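Local structure of Lv-ranaspumin (Lv-RSN-1) (Leptodactylus vastus, 4K82) at residues D28-Y40 against L54-G66. The protein is a surfactant protein of the frog's foam nest, where it probably acts at the air-water interface to help form and stabilise the foam. Residues are numbered along the deposited sequence; the frame is centred on the assembly and turned at random. Where two conformers were deposited one is given.
Sequences DLLVELAVIICAY and LKELLERTLERAG
Glu32 and Arg64, the latter in one of its two conformers, form a salt bridge across an antiparallel pair of helices, 29-42 and 48-64, joined by a short connection as a helical hairpin. The segment axes approach to 10.3 Å at 166°. Arg64 NH2 donates to Glu32 OE2 at 2.8 Å, on the syn side of the carboxylate. A second, weak bond runs from the same nitrogen to OE1. The bend at chi3 of Arg64 turns its guanidinium edge to the carboxylate, and the two planes stand 82° apart. One water joins Glu32 OE2, Asp28 OD2 and Arg64 NH1; Asp28 also pairs with Lys139. Another water links Glu32 OE1 to Thr61 O. With an alanine in place of Glu32, Arg64 would probably lose its charged mate and be free to swing away, and both waters would lose their bond to the carboxylate.

Beside the carboxylate, Thr61 packs as a knob among Leu29, Glu32, Leu33 and Ile36. Its CG2 lies 3.7 Å from Leu29 CD1. Ile36 is the reciprocal knob, set among Leu54, Leu57, Leu58 and Thr61. With CG1 beside the backbone N (chi1 -65°), its CD1 reaches Leu58 CA at 3.8 Å. Leu33 CD2 meets Leu58 CD1 at 3.6 Å, the two side chains crossing at about a right angle. Helix 14-24 covers Leu29, and helix 69-76 covers Leu58 and Leu62. At the far end Leu54 spreads its methyls, CD2 on Ala39 CB and CD1 near Tyr40 CA. Thr61 OG1 is tied to its own helix, donating to Leu57 O at 2.8 Å from above the carbonyl plane, opposite Thr61 N.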
ATOM      1  N   ASP A  28       7.691  -8.347  -2.402  1.00 31.92           N
ATOM      2  CA  ASP A  28       6.927  -7.255  -1.811  1.00 26.45           C
ATOM      3  C   ASP A  28       5.798  -7.746  -0.931  1.00 25.19           C
ATOM      4  O   ASP A  28       4.949  -6.956  -0.554  1.00 24.87           O
ATOM      5  CB  ASP A  28       6.342  -6.385  -2.917  1.00 31.80           C
ATOM      6  CG  ASP A  28       7.410  -5.701  -3.724  1.00 39.27           C
ATOM      7  OD1 ASP A  28       8.498  -5.480  -3.157  1.00 37.49           O
ATOM      8  OD2 ASP A  28       7.173  -5.403  -4.912  1.00 40.57           O
ATOM      9  N   LEU A  29       5.784  -9.041  -0.627  1.00 25.77           N
ATOM     10  CA  LEU A  29       4.620  -9.658  -0.000  1.00 21.85           C
ATOM     11  C   LEU A  29       4.174  -8.969   1.282  1.00 22.44           C
ATOM     12  O   LEU A  29       2.992  -8.683   1.431  1.00 21.58           O
ATOM     13  CB  LEU A  29       4.855 -11.142   0.256  1.00 24.01           C
ATOM     14  CG  LEU A  29       3.647 -11.899   0.801  1.00 22.51           C
ATOM     15  CD1 LEU A  29       2.458 -11.773  -0.148  1.00 21.84           C
ATOM     16  CD2 LEU A  29       3.997 -13.362   1.030  1.00 23.51           C
ATOM     17  N   LEU A  30       5.099  -8.714   2.206  1.00 21.21           N
ATOM     18  CA  LEU A  30       4.713  -8.111   3.488  1.00 20.78           C
ATOM     19  C   LEU A  30       4.042  -6.754   3.272  1.00 23.11           C
ATOM     20  O   LEU A  30       2.990  -6.462   3.853  1.00 20.67           O
ATOM     21  CB  LEU A  30       5.912  -7.964   4.426  1.00 28.03           C
ATOM     22  CG  LEU A  30       5.538  -7.301   5.761  1.00 29.61           C
ATOM     23  CD1 LEU A  30       4.497  -8.127   6.509  1.00 28.90           C
ATOM     24  CD2 LEU A  30       6.764  -7.043   6.639  1.00 36.96           C
ATOM     25  N   VAL A  31       4.651  -5.923   2.436  1.00 22.23           N
ATOM     26  CA  VAL A  31       4.092  -4.612   2.118  1.00 20.21           C
ATOM     27  C   VAL A  31       2.705  -4.733   1.492  1.00 16.84           C
ATOM     28  O   VAL A  31       1.770  -4.032   1.895  1.00 18.91           O
ATOM     29  CB  VAL A  31       5.037  -3.826   1.183  1.00 22.58           C
ATOM     30  CG1 VAL A  31       4.326  -2.620   0.573  1.00 24.16           C
ATOM     31  CG2 VAL A  31       6.298  -3.403   1.942  1.00 20.72           C
ATOM     32  N   GLU A  32       2.547  -5.666   0.550  1.00 17.28           N
ATOM     33  CA  GLU A  32       1.273  -5.824  -0.136  1.00 18.65           C
ATOM     34  C   GLU A  32       0.180  -6.318   0.810  1.00 18.11           C
ATOM     35  O   GLU A  32      -0.975  -5.892   0.712  1.00 18.94           O
ATOM     36  CB  GLU A  32       1.421  -6.780  -1.321  1.00 21.24           C
ATOM     37  CG  GLU A  32       2.309  -6.221  -2.429  1.00 24.93           C
ATOM     38  CD  GLU A  32       2.478  -7.187  -3.585  1.00 36.02           C
ATOM     39  OE1 GLU A  32       2.860  -8.351  -3.334  1.00 41.96           O
ATOM     40  OE2 GLU A  32       2.227  -6.779  -4.738  1.00 45.69           O
ATOM     41  N   LEU A  33       0.544  -7.229   1.715  1.00 18.26           N
ATOM     42  CA  LEU A  33      -0.414  -7.740   2.683  1.00 16.84           C
ATOM     43  C   LEU A  33      -0.830  -6.644   3.642  1.00 18.29           C
ATOM     44  O   LEU A  33      -1.998  -6.579   4.031  1.00 18.39           O
ATOM     45  CB  LEU A  33       0.147  -8.932   3.471  1.00 16.23           C
ATOM     46  CG  LEU A  33       0.362 -10.187   2.631  1.00 17.97           C
ATOM     47  CD1 LEU A  33       0.932 -11.297   3.511  1.00 19.22           C
ATOM     48  CD2 LEU A  33      -0.941 -10.625   1.964  1.00 20.84           C
ATOM     49  N   ALA A  34       0.121  -5.798   4.039  1.00 18.52           N
ATOM     50  CA  ALA A  34      -0.184  -4.709   4.964  1.00 16.79           C
ATOM     51  C   ALA A  34      -1.199  -3.763   4.325  1.00 16.28           C
ATOM     52  O   ALA A  34      -2.139  -3.320   4.974  1.00 17.59           O
ATOM     53  CB  ALA A  34       1.089  -3.957   5.355  1.00 19.81           C
ATOM     54  N   VAL A  35      -1.013  -3.462   3.046  1.00 16.02           N
ATOM     55  CA  VAL A  35      -1.955  -2.617   2.326  1.00 14.44           C
ATOM     56  C   VAL A  35      -3.356  -3.217   2.323  1.00 19.64           C
ATOM     57  O   VAL A  35      -4.326  -2.539   2.645  1.00 17.38           O
ATOM     58  CB  VAL A  35      -1.495  -2.381   0.882  1.00 16.63           C
ATOM     59  CG1 VAL A  35      -2.582  -1.678   0.087  1.00 19.36           C
ATOM     60  CG2 VAL A  35      -0.184  -1.588   0.867  1.00 18.02           C
ATOM     61  N   ILE A  36      -3.455  -4.496   1.980  1.00 19.49           N
ATOM     62  CA  ILE A  36      -4.743  -5.178   1.947  1.00 17.61           C
ATOM     63  C   ILE A  36      -5.415  -5.222   3.314  1.00 17.28           C
ATOM     64  O   ILE A  36      -6.581  -4.855   3.455  1.00 17.27           O
ATOM     65  CB  ILE A  36      -4.566  -6.589   1.408  1.00 17.30           C
ATOM     66  CG1 ILE A  36      -4.122  -6.505  -0.048  1.00 21.00           C
ATOM     67  CG2 ILE A  36      -5.873  -7.383   1.522  1.00 18.00           C
ATOM     68  CD1 ILE A  36      -3.605  -7.830  -0.593  1.00 20.33           C
ATOM     69  N   ILE A  37      -4.661  -5.650   4.320  1.00 16.36           N
ATOM     70  CA  ILE A  37      -5.190  -5.736   5.674  1.00 14.44           C
ATOM     71  C   ILE A  37      -5.644  -4.366   6.188  1.00 18.19           C
ATOM     72  O   ILE A  37      -6.736  -4.210   6.728  1.00 17.51           O
ATOM     73  CB  ILE A  37      -4.141  -6.339   6.628  1.00 16.75           C
ATOM     74  CG1 ILE A  37      -4.005  -7.843   6.353  1.00 18.69           C
ATOM     75  CG2 ILE A  37      -4.559  -6.140   8.073  1.00 19.60           C
ATOM     76  CD1 ILE A  37      -2.689  -8.429   6.847  1.00 21.65           C
ATOM     77  N   CYS A  38      -4.825  -3.354   5.988  1.00 17.42           N
ATOM     78  CA  CYS A  38      -5.182  -2.059   6.530  0.58 19.21           C
ATOM     79  C   CYS A  38      -6.294  -1.384   5.729  1.00 19.73           C
ATOM     80  O   CYS A  38      -7.090  -0.643   6.286  1.00 20.27           O
ATOM     81  CB  CYS A  38      -3.935  -1.194   6.706  0.58 20.93           C
ATOM     82  SG  CYS A  38      -2.841  -1.944   7.935  0.58 21.93           S
ATOM     83  N   ALA A  39      -6.377  -1.668   4.432  1.00 17.12           N
ATOM     84  CA  ALA A  39      -7.479  -1.147   3.637  1.00 16.14           C
ATOM     85  C   ALA A  39      -8.790  -1.728   4.142  1.00 19.74           C
ATOM     86  O   ALA A  39      -9.776  -1.019   4.336  1.00 19.30           O
ATOM     87  CB  ALA A  39      -7.284  -1.483   2.162  1.00 18.46           C
ATOM     88  N   TYR A  40      -8.803  -3.039   4.349  1.00 19.30           N
ATOM     89  CA  TYR A  40      -9.987  -3.679   4.888  1.00 21.26           C
ATOM     90  C   TYR A  40     -10.378  -3.097   6.248  1.00 19.53           C
ATOM     91  O   TYR A  40     -11.547  -2.790   6.483  1.00 21.29           O
ATOM     92  CB  TYR A  40      -9.789  -5.201   4.982  1.00 19.08           C
ATOM     93  CG  TYR A  40     -11.068  -5.905   5.335  1.00 22.52           C
ATOM     94  CD1 TYR A  40     -11.484  -5.995   6.656  1.00 24.15           C
ATOM     95  CD2 TYR A  40     -11.876  -6.444   4.349  1.00 22.60           C
ATOM     96  CE1 TYR A  40     -12.679  -6.614   6.987  1.00 21.74           C
ATOM     97  CE2 TYR A  40     -13.071  -7.067   4.672  1.00 22.41           C
ATOM     98  CZ  TYR A  40     -13.463  -7.137   5.996  1.00 23.13           C
ATOM     99  OH  TYR A  40     -14.652  -7.751   6.342  1.00 27.00           O
ATOM    100  N   LEU A  54     -11.153  -6.663  -2.657  1.00 19.45           N
ATOM    101  CA  LEU A  54     -10.072  -6.834  -1.690  1.00 18.36           C
ATOM    102  C   LEU A  54      -9.701  -8.301  -1.528  1.00 19.27           C
ATOM    103  O   LEU A  54      -8.526  -8.645  -1.459  1.00 20.22           O
ATOM    104  CB  LEU A  54     -10.413  -6.214  -0.329  1.00 18.90           C
ATOM    105  CG  LEU A  54     -10.229  -4.699  -0.166  1.00 25.67           C
ATOM    106  CD1 LEU A  54     -10.887  -4.213   1.115  1.00 26.79           C
ATOM    107  CD2 LEU A  54      -8.749  -4.321  -0.189  1.00 25.81           C
ATOM    108  N   LYS A  55     -10.704  -9.172  -1.461  1.00 18.34           N
ATOM    109  CA  LYS A  55     -10.413 -10.593  -1.344  1.00 19.48           C
ATOM    110  C   LYS A  55      -9.720 -11.106  -2.605  1.00 20.27           C
ATOM    111  O   LYS A  55      -8.766 -11.878  -2.525  1.00 19.24           O
ATOM    112  CB  LYS A  55     -11.675 -11.409  -1.083  1.00 19.02           C
ATOM    113  CG  LYS A  55     -11.330 -12.865  -0.823  1.00 26.06           C
ATOM    114  CD  LYS A  55     -12.527 -13.715  -0.578  1.00 25.76           C
ATOM    115  CE  LYS A  55     -12.070 -15.114  -0.181  1.00 22.71           C
ATOM    116  NZ  LYS A  55     -13.232 -15.945   0.196  1.00 29.37           N
ATOM    117  N   GLU A  56     -10.190 -10.667  -3.770  1.00 23.00           N
ATOM    118  CA  GLU A  56      -9.555 -11.076  -5.021  1.00 22.64           C
ATOM    119  C   GLU A  56      -8.103 -10.643  -5.069  1.00 19.64           C
ATOM    120  O   GLU A  56      -7.247 -11.401  -5.501  1.00 20.72           O
ATOM    121  CB  GLU A  56     -10.306 -10.530  -6.229  1.00 23.28           C
ATOM    122  CG  GLU A  56     -11.676 -11.168  -6.420  1.00 32.75           C
ATOM    123  CD  GLU A  56     -12.206 -10.998  -7.828  1.00 50.42           C
ATOM    124  OE1 GLU A  56     -11.380 -10.894  -8.761  1.00 62.73           O
ATOM    125  OE2 GLU A  56     -13.446 -10.968  -8.000  1.00 51.84           O
ATOM    126  N   LEU A  57      -7.831  -9.428  -4.598  1.00 18.98           N
ATOM    127  CA  LEU A  57      -6.466  -8.937  -4.517  1.00 19.36           C
ATOM    128  C   LEU A  57      -5.597  -9.762  -3.564  1.00 19.27           C
ATOM    129  O   LEU A  57      -4.444 -10.064  -3.865  1.00 20.10           O
ATOM    130  CB  LEU A  57      -6.455  -7.462  -4.121  1.00 19.28           C
ATOM    131  CG  LEU A  57      -5.093  -6.772  -4.055  1.00 24.70           C
ATOM    132  CD1 LEU A  57      -4.434  -6.730  -5.434  1.00 26.98           C
ATOM    133  CD2 LEU A  57      -5.232  -5.371  -3.472  1.00 26.08           C
ATOM    134  N   LEU A  58      -6.152 -10.130  -2.413  1.00 16.19           N
ATOM    135  CA  LEU A  58      -5.437 -11.004  -1.489  1.00 16.01           C
ATOM    136  C   LEU A  58      -5.109 -12.347  -2.142  1.00 19.75           C
ATOM    137  O   LEU A  58      -3.991 -12.841  -2.037  1.00 19.18           O
ATOM    138  CB  LEU A  58      -6.299 -11.228  -0.237  1.00 18.15           C
ATOM    139  CG  LEU A  58      -5.691 -12.077   0.884  1.00 18.42           C
ATOM    140  CD1 LEU A  58      -4.326 -11.542   1.326  1.00 18.23           C
ATOM    141  CD2 LEU A  58      -6.660 -12.117   2.056  1.00 18.04           C
ATOM    142  N   GLU A  59      -6.096 -12.927  -2.809  1.00 19.92           N
ATOM    143  CA  GLU A  59      -5.895 -14.188  -3.511  1.00 17.13           C
ATOM    144  C   GLU A  59      -4.777 -14.054  -4.535  1.00 18.91           C
ATOM    145  O   GLU A  59      -3.859 -14.883  -4.573  1.00 20.15           O
ATOM    146  CB  GLU A  59      -7.210 -14.647  -4.156  1.00 18.61           C
ATOM    147  CG  GLU A  59      -8.242 -15.078  -3.134  1.00 24.57           C
ATOM    148  CD  GLU A  59      -9.583 -15.449  -3.734  1.00 39.77           C
ATOM    149  OE1 GLU A  59      -9.945 -14.891  -4.793  1.00 47.93           O
ATOM    150  OE2 GLU A  59     -10.276 -16.306  -3.142  1.00 41.82           O
ATOM    151  N   ARG A  60      -4.837 -13.001  -5.345  1.00 18.56           N
ATOM    152  CA  ARG A  60      -3.832 -12.801  -6.390  1.00 18.85           C
ATOM    153  C   ARG A  60      -2.454 -12.566  -5.803  1.00 18.14           C
ATOM    154  O   ARG A  60      -1.459 -13.087  -6.295  1.00 20.64           O
ATOM    155  CB  ARG A  60      -4.208 -11.627  -7.296  1.00 26.00           C
ATOM    156  CG  ARG A  60      -5.402 -11.890  -8.200  1.00 36.97           C
ATOM    157  CD  ARG A  60      -5.588 -10.750  -9.190  1.00 50.96           C
ATOM    158  NE  ARG A  60      -5.930  -9.505  -8.512  1.00 50.37           N
ATOM    159  CZ  ARG A  60      -7.160  -9.004  -8.445  1.00 40.73           C
ATOM    160  NH1 ARG A  60      -7.375  -7.868  -7.800  1.00 48.68           N
ATOM    161  NH2 ARG A  60      -8.172  -9.631  -9.034  1.00 52.22           N
ATOM    162  N   THR A  61      -2.388 -11.736  -4.767  1.00 19.06           N
ATOM    163  CA  THR A  61      -1.124 -11.429  -4.125  1.00 19.14           C
ATOM    164  C   THR A  61      -0.461 -12.692  -3.578  1.00 20.17           C
ATOM    165  O   THR A  61       0.736 -12.888  -3.748  1.00 18.73           O
ATOM    166  CB  THR A  61      -1.346 -10.418  -2.987  1.00 18.53           C
ATOM    167  OG1 THR A  61      -1.831  -9.195  -3.546  1.00 21.28           O
ATOM    168  CG2 THR A  61      -0.067 -10.151  -2.235  1.00 22.65           C
ATOM    169  N   LEU A  62      -1.243 -13.558  -2.939  1.00 20.53           N
ATOM    170  CA  LEU A  62      -0.689 -14.809  -2.410  1.00 14.48           C
ATOM    171  C   LEU A  62      -0.248 -15.753  -3.527  1.00 18.02           C
ATOM    172  O   LEU A  62       0.796 -16.398  -3.419  1.00 20.38           O
ATOM    173  CB  LEU A  62      -1.679 -15.484  -1.471  1.00 18.37           C
ATOM    174  CG  LEU A  62      -1.796 -14.683  -0.178  1.00 20.82           C
ATOM    175  CD1 LEU A  62      -3.034 -15.123   0.550  1.00 20.69           C
ATOM    176  CD2 LEU A  62      -0.548 -14.872   0.675  1.00 21.26           C
ATOM    177  N   GLU A  63      -1.032 -15.816  -4.592  1.00 21.92           N
ATOM    178  CA  GLU A  63      -0.670 -16.665  -5.730  1.00 20.11           C
ATOM    179  C   GLU A  63       0.668 -16.252  -6.333  1.00 23.44           C
ATOM    180  O   GLU A  63       1.505 -17.105  -6.661  1.00 23.90           O
ATOM    181  CB  GLU A  63      -1.761 -16.640  -6.790  1.00 23.40           C
ATOM    182  CG  GLU A  63      -3.038 -17.334  -6.355  1.00 36.71           C
ATOM    183  CD  GLU A  63      -3.880 -17.797  -7.527  1.00 50.08           C
ATOM    184  OE1 GLU A  63      -3.328 -17.916  -8.643  1.00 54.49           O
ATOM    185  OE2 GLU A  63      -5.090 -18.047  -7.331  1.00 54.06           O
ATOM    186  N   ARG A  64       0.874 -14.946  -6.466  0.55 20.40           N
ATOM    187  CA  ARG A  64       2.113 -14.420  -7.032  0.55 20.64           C
ATOM    188  C   ARG A  64       3.323 -14.801  -6.183  0.55 26.91           C
ATOM    189  O   ARG A  64       4.456 -14.832  -6.674  0.55 28.53           O
ATOM    190  CB  ARG A  64       2.024 -12.895  -7.177  0.55 24.77           C
ATOM    191  CG  ARG A  64       1.046 -12.440  -8.247  0.55 25.28           C
ATOM    192  CD  ARG A  64       0.797 -10.940  -8.175  0.55 29.26           C
ATOM    193  NE  ARG A  64       2.049 -10.187  -8.165  0.55 32.29           N
ATOM    194  CZ  ARG A  64       2.392  -9.327  -7.213  0.55 37.06           C
ATOM    195  NH1 ARG A  64       3.552  -8.688  -7.282  0.55 35.59           N
ATOM    196  NH2 ARG A  64       1.571  -9.097  -6.198  0.55 34.28           N
ATOM    197  N   ALA A  65       3.080 -15.086  -4.908  1.00 21.09           N
ATOM    198  CA  ALA A  65       4.141 -15.486  -3.999  1.00 25.88           C
ATOM    199  C   ALA A  65       4.280 -17.001  -3.923  1.00 26.34           C
ATOM    200  O   ALA A  65       5.156 -17.518  -3.227  1.00 28.10           O
ATOM    201  CB  ALA A  65       3.902 -14.900  -2.610  1.00 27.28           C
ATOM    202  N   GLY A  66       3.405 -17.704  -4.634  1.00 28.05           N
ATOM    203  CA  GLY A  66       3.438 -19.153  -4.695  1.00 28.09           C
ATOM    204  C   GLY A  66       2.566 -19.828  -3.653  1.00 32.54           C
ATOM    205  O   GLY A  66       2.667 -21.038  -3.443  1.00 33.08           O
TER
HETATM  206  O   HOH W   1       4.814  -6.021  -6.029  1.00 38.22           O
HETATM  207  O   HOH W   2      -1.095  -6.562  -3.975  1.00 30.93           O
HETATM  208  O   HOH W   3       2.987 -11.214  -3.999  1.00 31.15           O